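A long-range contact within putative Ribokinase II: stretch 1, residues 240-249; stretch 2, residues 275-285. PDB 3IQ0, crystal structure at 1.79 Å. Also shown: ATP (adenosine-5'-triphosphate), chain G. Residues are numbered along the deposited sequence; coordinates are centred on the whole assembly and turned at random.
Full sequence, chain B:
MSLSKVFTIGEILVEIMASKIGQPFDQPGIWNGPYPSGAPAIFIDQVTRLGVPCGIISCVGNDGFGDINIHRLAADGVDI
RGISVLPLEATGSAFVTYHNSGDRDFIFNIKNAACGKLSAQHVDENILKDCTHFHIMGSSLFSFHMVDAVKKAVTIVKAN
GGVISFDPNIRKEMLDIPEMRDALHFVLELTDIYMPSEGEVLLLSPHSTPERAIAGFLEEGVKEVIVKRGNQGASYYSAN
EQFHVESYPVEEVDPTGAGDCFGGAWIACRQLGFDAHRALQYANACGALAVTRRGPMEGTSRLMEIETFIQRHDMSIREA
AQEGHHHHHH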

# COMPACT_ATOMS: atom_id res chain seq x y z
N ASN B 240 10.39 -33.89 30.01
CA ASN B 240 11.55 -34.59 30.52
C ASN B 240 12.75 -33.72 30.90
O ASN B 240 13.48 -34.05 31.84
CB ASN B 240 11.98 -35.64 29.50
CG ASN B 240 10.82 -36.52 29.07
OD1 ASN B 240 10.50 -36.61 27.89
ND2 ASN B 240 10.18 -37.16 30.04
N GLU B 241 12.95 -32.63 30.18
CA GLU B 241 14.09 -31.77 30.50
C GLU B 241 13.78 -30.28 30.45
O GLU B 241 12.70 -29.86 30.05
CB GLU B 241 15.26 -32.10 29.57
CG GLU B 241 15.02 -31.78 28.11
CD GLU B 241 16.08 -32.40 27.21
OE1 GLU B 241 17.26 -32.41 27.61
OE2 GLU B 241 15.72 -32.86 26.11
N GLN B 242 14.77 -29.50 30.88
CA GLN B 242 14.64 -28.05 30.93
C GLN B 242 16.03 -27.44 30.98
O GLN B 242 16.85 -27.82 31.82
CB GLN B 242 13.87 -27.67 32.20
CG GLN B 242 13.68 -26.18 32.43
CD GLN B 242 12.95 -25.91 33.74
OE1 GLN B 242 13.50 -26.08 34.82
NE2 GLN B 242 11.69 -25.48 33.64
N PHE B 243 16.32 -26.51 30.07
CA PHE B 243 17.62 -25.86 30.04
C PHE B 243 17.58 -24.54 29.28
O PHE B 243 16.62 -24.27 28.55
CB PHE B 243 18.68 -26.79 29.45
CG PHE B 243 18.42 -27.19 28.04
CD1 PHE B 243 18.80 -26.37 26.99
CD2 PHE B 243 17.79 -28.40 27.76
CE1 PHE B 243 18.56 -26.75 25.67
CE2 PHE B 243 17.55 -28.79 26.44
CZ PHE B 243 17.93 -27.96 25.40
N HIS B 244 18.62 -23.74 29.46
CA HIS B 244 18.69 -22.43 28.83
C HIS B 244 20.10 -22.09 28.36
O HIS B 244 21.08 -22.67 28.84
CB HIS B 244 18.15 -21.39 29.83
CG HIS B 244 18.69 -20.01 29.65
ND1 HIS B 244 19.97 -19.65 30.04
CD2 HIS B 244 18.12 -18.88 29.16
CE1 HIS B 244 20.16 -18.37 29.79
NE2 HIS B 244 19.06 -17.88 29.26
N VAL B 245 20.20 -21.17 27.40
CA VAL B 245 21.49 -20.74 26.87
C VAL B 245 21.58 -19.21 26.93
O VAL B 245 20.57 -18.51 26.81
CB VAL B 245 21.69 -21.18 25.40
CG1 VAL B 245 21.67 -22.69 25.32
CG2 VAL B 245 20.62 -20.58 24.51
N GLU B 246 22.79 -18.70 27.14
CA GLU B 246 23.00 -17.26 27.21
C GLU B 246 23.07 -16.68 25.82
O GLU B 246 23.36 -17.39 24.85
CB GLU B 246 24.32 -16.95 27.92
CG GLU B 246 24.43 -17.45 29.33
CD GLU B 246 25.77 -17.10 29.95
OE1 GLU B 246 26.81 -17.53 29.40
OE2 GLU B 246 25.79 -16.38 30.97
N SER B 247 22.81 -15.38 25.71
CA SER B 247 22.85 -14.71 24.42
C SER B 247 24.30 -14.40 24.05
O SER B 247 25.16 -14.26 24.92
CB SER B 247 22.07 -13.39 24.48
OG SER B 247 22.73 -12.46 25.32
N TYR B 248 24.55 -14.31 22.75
CA TYR B 248 25.88 -13.99 22.25
C TYR B 248 25.90 -12.47 22.14
O TYR B 248 24.93 -11.88 21.68
CB TYR B 248 26.09 -14.62 20.87
CG TYR B 248 26.09 -16.13 20.87
CD1 TYR B 248 27.23 -16.85 21.22
CD2 TYR B 248 24.93 -16.85 20.54
CE1 TYR B 248 27.22 -18.24 21.24
CE2 TYR B 248 24.92 -18.24 20.57
CZ TYR B 248 26.06 -18.93 20.92
OH TYR B 248 26.04 -20.30 20.96
N PRO B 249 26.98 -11.83 22.59
CA PRO B 249 27.05 -10.36 22.51
C PRO B 249 27.32 -9.91 21.08
O PRO B 249 28.27 -10.36 20.45
CB PRO B 249 28.20 -10.03 23.45
CG PRO B 249 29.13 -11.20 23.26
CD PRO B 249 28.17 -12.38 23.27
PG ATP G . 9.46 -11.45 16.80
O1G ATP G . 10.21 -10.61 15.80
O2G ATP G . 8.13 -10.86 17.16
O3G ATP G . 9.25 -12.87 16.25
PB ATP G . 10.78 -12.61 19.18
O1B ATP G . 10.60 -12.06 20.56
O2B ATP G . 10.06 -13.85 18.76
O3B ATP G . 10.40 -11.47 18.10
PA ATP G . 13.51 -12.06 19.81
O1A ATP G . 13.66 -10.63 19.35
O2A ATP G . 13.29 -12.37 21.24
O3A ATP G . 12.33 -12.78 18.94
O5' ATP G . 14.59 -13.38 19.23
C5' ATP G . 15.20 -14.31 18.45
C4' ATP G . 16.25 -14.98 19.31
O4' ATP G . 17.31 -14.24 18.70
C3' ATP G . 16.48 -14.59 20.81
O3' ATP G . 15.86 -15.45 21.76
C2' ATP G . 17.94 -14.53 20.88
O2' ATP G . 18.49 -15.84 21.09
C1' ATP G . 18.35 -13.90 19.59
N9 ATP G . 18.46 -12.39 19.71
C8 ATP G . 17.51 -11.41 19.46
N7 ATP G . 17.98 -10.18 19.69
C5 ATP G . 19.25 -10.31 20.09
C6 ATP G . 20.37 -9.41 20.53
N6 ATP G . 20.17 -8.10 20.54
N1 ATP G . 21.60 -9.98 20.90
C2 ATP G . 21.86 -11.36 20.91
N3 ATP G . 20.85 -12.24 20.52
C4 ATP G . 19.57 -11.79 20.12
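Stretch 2, residues 275-285: DAHRALQYANA

Stretch 2 is helical from Ala276 to Ala285, with phi/psi near -65/-40 throughout and the helix continuing beyond. Asp275 caps its start: OD1 accepts from Arg278 N at 2.6 Å. The helix runs roughly along strand 242-245, the N-to-C directions differing by 30° (signed crossing angle -30°) and the axes approaching to 8.9 Å. The register therefore advances together: the nearest CA atoms pair Phe243 with His277 (8.2 Å), Val245 with Gln281 (6.7 Å) and Tyr248 with Ala285 (6.8 Å).

One aromatic pair forms across the contact. The rings of Phe243 and His277 stack face to face, centroids 3.6 Å apart and planes at 17°, although the CA-to-CB bond of His277 points sideways.

Apolar packing follows the helical repeat. Ala276 CB lies 3.7 Å from Phe243 CZ; one turn on, Leu280 CD2 reaches Phe243 CE1 at 3.2 Å and Val245 CG1 at 3.8 Å. Ala285 CB meets Tyr248 CE2 at 3.6 Å.

Polar contact centres on Asn284 (chi1 t), whose ND2 donates to Glu246 O at 2.8 Å with an N-H...O angle of 138°. Its OD1 accepts from ATP O2' at a very short 2.5 Å, and water 1 bridges Asn284 OD1 (2.8 Å) to Tyr248 N (3.0 Å), so one side chain links helix, loop and nucleotide.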

# COMPACT_ATOMS: atom_id res chain seq x y z
N ASP B 275 20.16 -32.54 18.46
CA ASP B 275 19.41 -32.77 19.68
C ASP B 275 18.92 -31.41 20.18
O ASP B 275 19.30 -30.38 19.63
CB ASP B 275 20.24 -33.48 20.77
CG ASP B 275 21.49 -32.71 21.18
OD1 ASP B 275 21.47 -31.46 21.24
OD2 ASP B 275 22.51 -33.36 21.47
N ALA B 276 18.08 -31.41 21.21
CA ALA B 276 17.54 -30.15 21.73
C ALA B 276 18.63 -29.15 22.12
O ALA B 276 18.49 -27.96 21.88
CB ALA B 276 16.64 -30.43 22.93
N HIS B 277 19.71 -29.64 22.71
CA HIS B 277 20.82 -28.79 23.13
C HIS B 277 21.56 -28.13 21.98
O HIS B 277 21.91 -26.95 22.06
CB HIS B 277 21.80 -29.60 23.98
CG HIS B 277 21.35 -29.81 25.39
ND1 HIS B 277 21.49 -28.84 26.37
CD2 HIS B 277 20.71 -30.84 25.99
CE1 HIS B 277 20.96 -29.27 27.50
NE2 HIS B 277 20.47 -30.49 27.29
N ARG B 278 21.82 -28.89 20.92
CA ARG B 278 22.52 -28.34 19.76
C ARG B 278 21.62 -27.35 19.03
O ARG B 278 22.03 -26.23 18.71
CB ARG B 278 22.92 -29.47 18.81
CG ARG B 278 24.32 -29.99 19.02
CD ARG B 278 25.31 -29.24 18.14
NE ARG B 278 26.15 -30.16 17.39
CZ ARG B 278 25.69 -31.10 16.57
NH1 ARG B 278 24.38 -31.24 16.40
NH2 ARG B 278 26.52 -31.90 15.92
N ALA B 279 20.39 -27.77 18.78
CA ALA B 279 19.42 -26.94 18.08
C ALA B 279 19.17 -25.60 18.77
O ALA B 279 19.01 -24.58 18.10
CB ALA B 279 18.12 -27.70 17.91
N LEU B 280 19.14 -25.60 20.10
CA LEU B 280 18.91 -24.36 20.82
C LEU B 280 20.09 -23.40 20.70
O LEU B 280 19.89 -22.19 20.55
CB LEU B 280 18.63 -24.64 22.30
CG LEU B 280 18.14 -23.43 23.10
CD1 LEU B 280 16.76 -23.03 22.62
CD2 LEU B 280 18.12 -23.75 24.58
N GLN B 281 21.31 -23.92 20.75
CA GLN B 281 22.47 -23.05 20.63
C GLN B 281 22.56 -22.50 19.20
O GLN B 281 22.94 -21.35 19.01
CB GLN B 281 23.76 -23.79 21.00
CG GLN B 281 24.38 -24.62 19.88
CD GLN B 281 25.70 -25.27 20.30
OE1 GLN B 281 26.64 -24.60 20.73
NE2 GLN B 281 25.77 -26.59 20.17
N TYR B 282 22.21 -23.32 18.21
CA TYR B 282 22.25 -22.89 16.81
C TYR B 282 21.17 -21.85 16.52
O TYR B 282 21.43 -20.85 15.85
CB TYR B 282 22.09 -24.10 15.87
CG TYR B 282 23.41 -24.72 15.48
CD1 TYR B 282 24.26 -25.25 16.45
CD2 TYR B 282 23.84 -24.72 14.16
CE1 TYR B 282 25.51 -25.76 16.11
CE2 TYR B 282 25.09 -25.22 13.80
CZ TYR B 282 25.92 -25.74 14.79
OH TYR B 282 27.16 -26.21 14.46
N ALA B 283 19.96 -22.09 17.03
CA ALA B 283 18.87 -21.15 16.83
C ALA B 283 19.28 -19.83 17.49
O ALA B 283 19.16 -18.77 16.90
CB ALA B 283 17.59 -21.67 17.47
N ASN B 284 19.76 -19.93 18.73
CA ASN B 284 20.20 -18.76 19.49
C ASN B 284 21.25 -17.97 18.72
O ASN B 284 21.16 -16.75 18.61
CB ASN B 284 20.75 -19.22 20.85
CG ASN B 284 21.21 -18.07 21.72
OD1 ASN B 284 20.56 -17.02 21.77
ND2 ASN B 284 22.31 -18.26 22.44
N ALA B 285 22.24 -18.67 18.19
CA ALA B 285 23.29 -18.04 17.41
C ALA B 285 22.72 -17.44 16.13
O ALA B 285 23.13 -16.36 15.71
CB ALA B 285 24.37 -19.05 17.07
O HOH W 1 22.06 -14.77 21.22